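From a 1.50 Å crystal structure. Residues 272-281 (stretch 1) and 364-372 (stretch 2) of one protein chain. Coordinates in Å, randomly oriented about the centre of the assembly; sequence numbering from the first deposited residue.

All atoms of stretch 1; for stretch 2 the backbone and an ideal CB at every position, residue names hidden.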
# COMPACT_ATOMS: atom_id res chain seq x y z
N LYS A 272 -36.65 -16.66 -3.28
CA LYS A 272 -37.97 -17.25 -3.09
C LYS A 272 -39.09 -16.23 -3.23
O LYS A 272 -40.17 -16.54 -3.73
CB LYS A 272 -38.05 -17.92 -1.71
CG LYS A 272 -39.40 -18.55 -1.36
CD LYS A 272 -39.40 -19.06 0.08
CE LYS A 272 -40.72 -19.74 0.44
NZ LYS A 272 -41.89 -18.83 0.34
N GLU A 273 -38.82 -15.00 -2.78
CA GLU A 273 -39.87 -14.01 -2.58
C GLU A 273 -39.95 -12.93 -3.66
O GLU A 273 -40.88 -12.13 -3.66
CB GLU A 273 -39.70 -13.35 -1.21
CG GLU A 273 -39.73 -14.33 -0.03
CD GLU A 273 -41.10 -14.95 0.19
OE1 GLU A 273 -42.10 -14.40 -0.32
OE2 GLU A 273 -41.17 -15.99 0.88
N LEU A 274 -38.96 -12.90 -4.55
CA LEU A 274 -38.89 -11.90 -5.61
C LEU A 274 -39.18 -12.47 -7.00
O LEU A 274 -38.81 -11.87 -8.01
CB LEU A 274 -37.53 -11.19 -5.61
CG LEU A 274 -37.27 -10.27 -4.41
CD1 LEU A 274 -35.91 -9.57 -4.54
CD2 LEU A 274 -38.40 -9.27 -4.24
N THR A 275 -39.80 -13.65 -7.07
CA THR A 275 -40.21 -14.21 -8.36
C THR A 275 -41.50 -13.58 -8.88
O THR A 275 -42.35 -13.15 -8.11
CB THR A 275 -40.44 -15.73 -8.28
OG1 THR A 275 -41.59 -16.02 -7.48
CG2 THR A 275 -39.19 -16.43 -7.73
N GLY A 276 -41.65 -13.51 -10.20
CA GLY A 276 -42.92 -13.06 -10.75
C GLY A 276 -43.19 -11.58 -10.58
O GLY A 276 -44.34 -11.16 -10.60
N VAL A 277 -42.14 -10.80 -10.34
CA VAL A 277 -42.30 -9.36 -10.19
C VAL A 277 -42.19 -8.66 -11.54
O VAL A 277 -41.19 -8.80 -12.23
CB VAL A 277 -41.25 -8.79 -9.23
CG1 VAL A 277 -41.40 -7.27 -9.12
CG2 VAL A 277 -41.40 -9.43 -7.86
N PRO A 278 -43.24 -7.94 -11.94
CA PRO A 278 -43.17 -7.25 -13.24
C PRO A 278 -42.00 -6.29 -13.28
O PRO A 278 -41.82 -5.49 -12.35
CB PRO A 278 -44.50 -6.49 -13.30
CG PRO A 278 -45.40 -7.21 -12.36
CD PRO A 278 -44.53 -7.72 -11.26
N GLY A 279 -41.20 -6.37 -14.34
CA GLY A 279 -40.09 -5.46 -14.50
C GLY A 279 -38.84 -5.82 -13.71
O GLY A 279 -37.89 -5.05 -13.70
N LEU A 280 -38.83 -6.98 -13.05
CA LEU A 280 -37.65 -7.42 -12.31
C LEU A 280 -37.22 -8.82 -12.74
O LEU A 280 -38.03 -9.76 -12.76
CB LEU A 280 -37.92 -7.39 -10.79
CG LEU A 280 -36.69 -7.67 -9.91
CD1 LEU A 280 -36.72 -6.81 -8.65
CD2 LEU A 280 -36.59 -9.14 -9.54
N GLU A 281 -35.95 -8.96 -13.06
CA GLU A 281 -35.38 -10.23 -13.49
C GLU A 281 -34.30 -10.66 -12.50
O GLU A 281 -33.41 -9.88 -12.17
CB GLU A 281 -34.81 -10.11 -14.90
CG GLU A 281 -34.35 -11.42 -15.51
CD GLU A 281 -33.86 -11.25 -16.94
OE1 GLU A 281 -33.52 -10.12 -17.32
OE2 GLU A 281 -33.81 -12.26 -17.67
N UNK A 364 -37.76 -4.83 2.24
CA UNK A 364 -37.18 -4.76 0.90
C UNK A 364 -38.11 -5.46 -0.10
O UNK A 364 -38.46 -4.89 -1.14
CB UNK A 364 -35.79 -5.39 0.88
N UNK A 365 -38.52 -6.68 0.23
CA UNK A 365 -39.39 -7.45 -0.65
C UNK A 365 -40.75 -6.79 -0.85
O UNK A 365 -41.22 -6.69 -1.98
CB UNK A 365 -39.58 -8.86 -0.09
N UNK A 366 -41.36 -6.31 0.23
CA UNK A 366 -42.67 -5.68 0.15
C UNK A 366 -42.62 -4.41 -0.70
O UNK A 366 -43.54 -4.13 -1.47
CB UNK A 366 -43.19 -5.36 1.55
N UNK A 367 -41.53 -3.66 -0.56
CA UNK A 367 -41.36 -2.43 -1.31
C UNK A 367 -41.25 -2.73 -2.81
O UNK A 367 -41.95 -2.13 -3.62
CB UNK A 367 -40.12 -1.67 -0.82
N UNK A 368 -40.37 -3.67 -3.16
CA UNK A 368 -40.21 -4.05 -4.56
C UNK A 368 -41.51 -4.61 -5.16
O UNK A 368 -41.90 -4.23 -6.26
CB UNK A 368 -39.09 -5.08 -4.69
N UNK A 369 -42.20 -5.47 -4.42
CA UNK A 369 -43.39 -6.11 -4.96
C UNK A 369 -44.58 -5.15 -5.11
O UNK A 369 -45.55 -5.47 -5.79
CB UNK A 369 -43.79 -7.28 -4.06
N UNK A 370 -44.49 -3.98 -4.48
CA UNK A 370 -45.55 -2.98 -4.59
C UNK A 370 -45.42 -2.15 -5.87
O UNK A 370 -46.31 -1.35 -6.18
CB UNK A 370 -45.53 -2.06 -3.37
N UNK A 371 -44.33 -2.35 -6.61
CA UNK A 371 -44.16 -1.71 -7.91
C UNK A 371 -43.50 -0.34 -7.86
O UNK A 371 -43.32 0.24 -6.79
CB UNK A 371 -45.52 -1.58 -8.59
N UNK A 372 -43.14 0.18 -9.03
CA UNK A 372 -42.49 1.49 -9.11
C UNK A 372 -42.82 2.19 -10.42
O UNK A 372 -42.37 3.32 -10.65
OXT UNK A 372 -43.53 1.67 -11.27
CB UNK A 372 -40.97 1.34 -8.96

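Position 364 lies on a helix, its CA-to-CB bond sideways to stretch 1, with nothing of that stretch within 5.5 Å of the ideal CB. The contact sets no rule here, and many residues would suit; the deposited one is Val364.

Position 365 points toward stretch 1. Its ideal CB sits 4.3 Å from Leu274 CD2 and 4.6 Å from Glu273 CB, a carbon-lined site that favours a compact or medium apolar side chain: alanine, valine, perhaps isoleucine. It is Val365, and both of its methyls pack against Leu274 and Glu273; the closest approaches of the side chains are CG2 to Leu274 CD2 at 4.0 Å and CG1 to Glu273 CB at 3.9 Å.

Position 366 points away and position 367 is out of reach, so stretch 1 constrains neither. They are Ala366 and Thr367.

One helical turn after 365, position 368 again points toward stretch 1. Around its ideal CB stand Leu274 CD2 at 4.3 Å, Leu280 CD1 at 4.9 Å and Val277 CG1 at 5.5 Å. Three aliphatic side chains converge without a polar partner, so valine, leucine, isoleucine or methionine would be reasonable. Ile368 uses its branch methyl: CG2 meets Leu280 CD1 at 3.6 Å and both Leu274 CD2 and Val277 CG1 at 4.1 Å.

Position 369 starts sideways, with its ideal CB 5.0 Å from Val277 CG2. Farther out, the chain leaves its helix and turns, bringing the carbonyls of Glu273 and Thr275 close enough together for one donor group to serve both. A long side chain ending in a donor is called for, lysine or arginine. Arg369 extends its guanidinium there: NH1 donates to Glu273 O at 2.7 Å and to Thr275 O at 2.9 Å, both acceptors near the guanidinium plane, while Val277 CG2 covers one face, 3.6 Å from NH1. A water accepts from NH2 and donates to Thr275 O, adding a second link.

Position 370 points away, leaving the choice open. Ser370 turns back on its own helix, OG donating to Thr367 O at 2.7 Å.

At 371, phi is 89° and psi 170°; a CB would be jammed against the preceding carbonyl O. That calls for glycine, and Gly371 it is.

Position 372, the C-terminus, has its ideal CB beyond 5.5 Å of stretch 1, so only a long side chain could reach the type II turn from Val277 to Leu280. Several large residues might try; a broad aromatic fits well. Trp372 presents its ring edge, CZ2 3.6 Å from Gly279 O, CH2 4.1 Å from Leu280 CB and CZ3 4.2 Å from Val277 CG1.

Stretch 2 (364-372) VVATIRSGW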
# COMPACT_ATOMS: atom_id res chain seq x y z
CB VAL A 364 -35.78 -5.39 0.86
CG1 VAL A 364 -35.27 -5.52 -0.58
CG2 VAL A 364 -34.80 -4.58 1.71
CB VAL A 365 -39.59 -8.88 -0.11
CG1 VAL A 365 -40.76 -9.57 -0.81
CG2 VAL A 365 -38.30 -9.68 -0.28
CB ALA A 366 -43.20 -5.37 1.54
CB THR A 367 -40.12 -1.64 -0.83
OG1 THR A 367 -40.33 -1.24 0.53
CG2 THR A 367 -39.91 -0.40 -1.68
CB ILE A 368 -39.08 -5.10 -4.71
CG1 ILE A 368 -37.73 -4.46 -4.38
CG2 ILE A 368 -39.04 -5.66 -6.12
CD1 ILE A 368 -36.59 -5.45 -4.34
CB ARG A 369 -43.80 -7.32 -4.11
CG ARG A 369 -42.81 -8.48 -4.21
CD ARG A 369 -43.36 -9.78 -3.64
NE ARG A 369 -44.31 -10.40 -4.57
CZ ARG A 369 -44.01 -11.34 -5.45
NH1 ARG A 369 -42.77 -11.81 -5.54
NH2 ARG A 369 -44.95 -11.83 -6.25
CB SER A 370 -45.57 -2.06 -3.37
OG SER A 370 -44.45 -1.19 -3.36
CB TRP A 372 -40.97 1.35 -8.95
CG TRP A 372 -40.32 0.46 -9.96
CD1 TRP A 372 -39.73 0.83 -11.13
CD2 TRP A 372 -40.19 -0.97 -9.88
NE1 TRP A 372 -39.24 -0.27 -11.79
CE2 TRP A 372 -39.52 -1.39 -11.05
CE3 TRP A 372 -40.59 -1.93 -8.95
CZ2 TRP A 372 -39.22 -2.73 -11.29
CZ3 TRP A 372 -40.29 -3.25 -9.19
CH2 TRP A 372 -39.62 -3.64 -10.35
O HOH W 1 -45.20 -14.45 -7.17
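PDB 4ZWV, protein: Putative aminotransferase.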